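Local coordinates for protein prolyl 4-hydroxylase (Phytophthora capsici LT1534, PDB 6IUQ) that probably hydroxylates proline residues as an iron(II)- and 2-oxoglutarate-dependent prolyl 4-hydroxylase built on a double-stranded beta-helix core, at residues N237-T247 with F257-R268. Numbering follows the deposited sequence.
Sequences NAPEDAQLRLT and FLERLRRSPVQR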
loop_
_atom_site.group_PDB
_atom_site.type_symbol
_atom_site.label_atom_id
_atom_site.label_comp_id
_atom_site.label_asym_id
_atom_site.label_seq_id
_atom_site.Cartn_x
_atom_site.Cartn_y
_atom_site.Cartn_z
ATOM N N ASN A 237 8.230 10.099 9.346
ATOM C CA ASN A 237 7.923 11.533 9.339
ATOM C C ASN A 237 8.930 12.378 10.143
ATOM O O ASN A 237 8.582 13.394 10.724
ATOM C CB ASN A 237 6.492 11.760 9.827
ATOM C CG ASN A 237 5.464 11.224 8.835
ATOM O OD1 ASN A 237 5.660 11.317 7.629
ATOM N ND2 ASN A 237 4.375 10.659 9.339
ATOM N N ALA A 238 10.183 11.941 10.114
ATOM C CA ALA A 238 11.311 12.629 10.724
ATOM C C ALA A 238 11.638 13.938 10.001
ATOM O O ALA A 238 11.207 14.144 8.864
ATOM C CB ALA A 238 12.544 11.701 10.727
ATOM N N PRO A 239 12.406 14.826 10.663
ATOM C CA PRO A 239 12.850 16.081 10.032
ATOM C C PRO A 239 13.662 15.874 8.744
ATOM O O PRO A 239 13.413 16.592 7.767
ATOM C CB PRO A 239 13.719 16.731 11.119
ATOM C CG PRO A 239 13.154 16.205 12.404
ATOM C CD PRO A 239 12.766 14.775 12.093
ATOM N N GLU A 240 14.594 14.921 8.728
ATOM C CA GLU A 240 15.398 14.709 7.527
ATOM C C GLU A 240 14.559 14.142 6.381
ATOM O O GLU A 240 14.975 14.187 5.221
ATOM C CB GLU A 240 16.583 13.781 7.796
ATOM C CG GLU A 240 16.202 12.385 8.234
ATOM C CD GLU A 240 16.296 12.214 9.742
ATOM O OE1 GLU A 240 16.766 11.141 10.190
ATOM O OE2 GLU A 240 15.912 13.159 10.474
ATOM N N ASP A 241 13.381 13.616 6.699
ATOM C CA ASP A 241 12.460 13.163 5.661
ATOM C C ASP A 241 11.732 14.336 5.024
ATOM O O ASP A 241 11.095 14.174 3.988
ATOM C CB ASP A 241 11.429 12.168 6.226
ATOM C CG ASP A 241 12.045 10.832 6.573
ATOM O OD1 ASP A 241 13.113 10.511 6.000
ATOM O OD2 ASP A 241 11.464 10.108 7.415
ATOM N N ALA A 242 11.803 15.511 5.643
ATOM C CA ALA A 242 11.081 16.672 5.112
ATOM C C ALA A 242 12.012 17.679 4.437
ATOM O O ALA A 242 11.732 18.883 4.399
ATOM C CB ALA A 242 10.293 17.352 6.209
ATOM N N GLN A 243 13.117 17.185 3.900
ATOM C CA GLN A 243 14.050 18.049 3.201
ATOM C C GLN A 243 14.776 17.293 2.102
ATOM O O GLN A 243 14.826 16.064 2.105
ATOM C CB GLN A 243 15.065 18.641 4.180
ATOM C CG GLN A 243 15.976 17.601 4.762
ATOM C CD GLN A 243 16.920 18.150 5.822
ATOM O OE1 GLN A 243 16.587 19.088 6.554
ATOM N NE2 GLN A 243 18.105 17.548 5.917
ATOM N N LEU A 244 15.338 18.045 1.168
ATOM C CA LEU A 244 16.119 17.508 0.070
ATOM C C LEU A 244 17.534 18.076 0.115
ATOM O O LEU A 244 17.706 19.253 0.408
ATOM C CB LEU A 244 15.477 17.878 -1.268
ATOM C CG LEU A 244 14.589 16.882 -1.972
ATOM C CD1 LEU A 244 14.216 17.442 -3.326
ATOM C CD2 LEU A 244 15.325 15.542 -2.095
ATOM N N ARG A 245 18.539 17.268 -0.198
ATOM C CA ARG A 245 19.893 17.806 -0.310
ATOM C C ARG A 245 20.261 18.009 -1.765
ATOM O O ARG A 245 20.036 17.127 -2.588
ATOM C CB ARG A 245 20.938 16.886 0.325
ATOM C CG ARG A 245 20.595 16.319 1.688
ATOM C CD ARG A 245 21.836 15.722 2.381
ATOM N NE ARG A 245 22.581 14.738 1.582
ATOM C CZ ARG A 245 22.216 13.466 1.425
ATOM N NH1 ARG A 245 21.088 13.033 1.968
ATOM N NH2 ARG A 245 22.962 12.629 0.705
ATOM N N LEU A 246 20.834 19.169 -2.071
ATOM C CA LEU A 246 21.579 19.356 -3.314
ATOM C C LEU A 246 23.075 19.428 -3.005
ATOM O O LEU A 246 23.519 20.294 -2.256
ATOM C CB LEU A 246 21.145 20.626 -4.052
ATOM C CG LEU A 246 21.996 20.896 -5.301
ATOM C CD1 LEU A 246 21.791 19.784 -6.326
ATOM C CD2 LEU A 246 21.722 22.265 -5.925
ATOM N N THR A 247 23.852 18.528 -3.590
ATOM C CA THR A 247 25.259 18.439 -3.267
ATOM C C THR A 247 26.083 18.779 -4.489
ATOM O O THR A 247 25.556 18.813 -5.594
ATOM C CB THR A 247 25.629 17.021 -2.770
ATOM O OG1 THR A 247 25.377 16.068 -3.815
ATOM C CG2 THR A 247 24.807 16.643 -1.561
ATOM N N PHE A 257 20.810 12.494 -7.487
ATOM C CA PHE A 257 19.856 13.398 -6.879
ATOM C C PHE A 257 18.411 12.922 -7.092
ATOM O O PHE A 257 17.609 12.951 -6.162
ATOM C CB PHE A 257 20.046 14.804 -7.462
ATOM C CG PHE A 257 18.948 15.772 -7.116
ATOM C CD1 PHE A 257 17.807 15.863 -7.899
ATOM C CD2 PHE A 257 19.067 16.603 -6.011
ATOM C CE1 PHE A 257 16.791 16.759 -7.580
ATOM C CE2 PHE A 257 18.063 17.507 -5.691
ATOM C CZ PHE A 257 16.923 17.588 -6.475
ATOM N N LEU A 258 18.072 12.515 -8.313
ATOM C CA LEU A 258 16.727 12.005 -8.586
ATOM C C LEU A 258 16.476 10.719 -7.806
ATOM O O LEU A 258 15.373 10.493 -7.309
ATOM C CB LEU A 258 16.529 11.768 -10.084
ATOM C CG LEU A 258 16.552 13.088 -10.860
ATOM C CD1 LEU A 258 16.440 12.891 -12.378
ATOM C CD2 LEU A 258 15.443 13.997 -10.336
ATOM N N GLU A 259 17.522 9.897 -7.678
ATOM C CA GLU A 259 17.433 8.629 -6.974
ATOM C C GLU A 259 17.167 8.819 -5.466
ATOM O O GLU A 259 16.354 8.095 -4.890
ATOM C CB GLU A 259 18.710 7.818 -7.222
ATOM C CG GLU A 259 18.596 6.318 -6.983
ATOM C CD GLU A 259 17.759 5.563 -8.028
ATOM O OE1 GLU A 259 17.020 6.170 -8.849
ATOM O OE2 GLU A 259 17.843 4.325 -8.009
ATOM N N ARG A 260 17.799 9.808 -4.833
ATOM C CA ARG A 260 17.477 10.118 -3.431
ATOM C C ARG A 260 16.035 10.628 -3.291
ATOM O O ARG A 260 15.354 10.344 -2.302
ATOM C CB ARG A 260 18.445 11.157 -2.849
ATOM C CG ARG A 260 19.886 10.671 -2.751
ATOM C CD ARG A 260 20.726 11.512 -1.781
ATOM N NE ARG A 260 20.648 12.944 -2.038
ATOM C CZ ARG A 260 21.351 13.588 -2.968
ATOM N NH1 ARG A 260 22.190 12.926 -3.752
ATOM N NH2 ARG A 260 21.202 14.899 -3.124
ATOM N N LEU A 261 15.577 11.379 -4.286
ATOM C CA LEU A 261 14.211 11.893 -4.309
ATOM C C LEU A 261 13.210 10.751 -4.396
ATOM O O LEU A 261 12.229 10.722 -3.652
ATOM C CB LEU A 261 14.026 12.865 -5.484
ATOM C CG LEU A 261 12.682 13.564 -5.674
ATOM C CD1 LEU A 261 12.143 14.099 -4.352
ATOM C CD2 LEU A 261 12.837 14.706 -6.670
ATOM N N ARG A 262 13.487 9.799 -5.289
ATOM C CA ARG A 262 12.614 8.666 -5.513
ATOM C C ARG A 262 12.340 7.887 -4.224
ATOM O O ARG A 262 11.232 7.364 -4.034
ATOM C CB ARG A 262 13.217 7.744 -6.581
ATOM C CG ARG A 262 12.374 6.529 -6.892
ATOM C CD ARG A 262 12.964 5.625 -7.995
ATOM N NE ARG A 262 14.252 5.025 -7.627
ATOM C CZ ARG A 262 14.395 4.018 -6.774
ATOM N NH1 ARG A 262 13.328 3.527 -6.157
ATOM N NH2 ARG A 262 15.600 3.521 -6.503
ATOM N N ARG A 263 13.335 7.839 -3.332
ATOM C CA ARG A 263 13.260 7.023 -2.119
ATOM C C ARG A 263 13.035 7.845 -0.868
ATOM O O ARG A 263 13.237 7.364 0.243
ATOM C CB ARG A 263 14.542 6.204 -1.942
ATOM C CG ARG A 263 14.844 5.288 -3.111
ATOM C CD ARG A 263 16.082 4.460 -2.867
ATOM N NE ARG A 263 15.900 3.584 -1.720
ATOM C CZ ARG A 263 16.478 3.781 -0.541
ATOM N NH1 ARG A 263 17.293 4.811 -0.380
ATOM N NH2 ARG A 263 16.252 2.945 0.463
ATOM N N SER A 264 12.624 9.090 -1.048
ATOM C CA SER A 264 12.454 9.992 0.078
ATOM C C SER A 264 11.008 10.406 0.222
ATOM O O SER A 264 10.365 10.711 -0.779
ATOM C CB SER A 264 13.329 11.234 -0.101
ATOM O OG SER A 264 12.937 12.236 0.807
ATOM N N PRO A 265 10.489 10.421 1.465
ATOM C CA PRO A 265 9.119 10.864 1.744
ATOM C C PRO A 265 8.863 12.328 1.396
ATOM O O PRO A 265 7.703 12.738 1.342
ATOM C CB PRO A 265 8.977 10.642 3.251
ATOM C CG PRO A 265 9.996 9.563 3.567
ATOM C CD PRO A 265 11.137 9.856 2.656
ATOM N N VAL A 266 9.912 13.101 1.141
ATOM C CA VAL A 266 9.735 14.508 0.813
ATOM C C VAL A 266 8.978 14.636 -0.520
ATOM O O VAL A 266 8.356 15.665 -0.803
ATOM C CB VAL A 266 11.107 15.267 0.769
ATOM C CG1 VAL A 266 11.882 14.965 -0.511
ATOM C CG2 VAL A 266 10.898 16.773 0.929
ATOM N N GLN A 267 8.976 13.565 -1.307
ATOM C CA GLN A 267 8.258 13.565 -2.577
ATOM C C GLN A 267 6.762 13.839 -2.416
ATOM O O GLN A 267 6.117 14.305 -3.355
ATOM C CB GLN A 267 8.453 12.230 -3.309
ATOM C CG GLN A 267 7.725 11.030 -2.696
ATOM C CD GLN A 267 8.053 9.737 -3.442
ATOM O OE1 GLN A 267 7.175 9.132 -4.084
ATOM N NE2 GLN A 267 9.327 9.317 -3.384
ATOM N N ARG A 268 6.220 13.544 -1.235
ATOM C CA ARG A 268 4.801 13.765 -0.936
ATOM C C ARG A 268 4.395 15.245 -1.065
ATOM O O ARG A 268 3.214 15.568 -1.282
ATOM C CB ARG A 268 4.474 13.240 0.474
ATOM C CG ARG A 268 4.803 11.760 0.650
ATOM C CD ARG A 268 4.611 11.263 2.072
ATOM N NE ARG A 268 5.564 11.867 2.984
ATOM C CZ ARG A 268 5.597 11.634 4.296
ATOM N NH1 ARG A 268 4.727 10.807 4.866
ATOM N NH2 ARG A 268 6.498 12.241 5.040
HETATM O O HOH W 1 8.320 14.423 4.520
HETATM O O HOH W 2 15.157 13.034 2.231
HETATM O O HOH W 3 18.247 14.636 -0.998
#
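The loop Asn237-Thr247 passes along Phe257-Arg268 in the overall opposite sense, closest where Ala242 CA lies 5.0 Å from Val266 CA. At one end Arg268 grips Asn237 end-on: NH2 and NH1 both donate to OD1, at 2.9 and 3.0 Å, with amide and guanidinium planes only 15° apart. Arg268 NE turns back to Pro265 O, which helps fix the guanidinium, and NH1 also reaches Asn159 O. Beside this grip, the carboxylate of Asp241 lies against the Pro265 ring. Leu244 points into the middle, where its CG meets Val266 CG1 at 3.6 Å and its CD1 lies near Phe257 CZ and Leu261 CD1; Phe318 of helix 313-328 also packs against Leu244. At the other end a bend at chi3 (-51°) turns the Arg260 guanidinium so that Arg245 O, 2.6 Å from NH2, lies close to its plane. The Arg245 guanidinium makes an offset stack on Arg260, tilted by 29°, its NH2 over the CD-NE part; Asp250 forms a salt bridge with Arg260 that probably eases the like-charge approach. With one amide oxygen taking two Arg268 donors, one carbonyl held by Arg260 and three bridging waters between, the loop is tied to helix 254-262 and the 3-10 segment 265-267 largely through polar links.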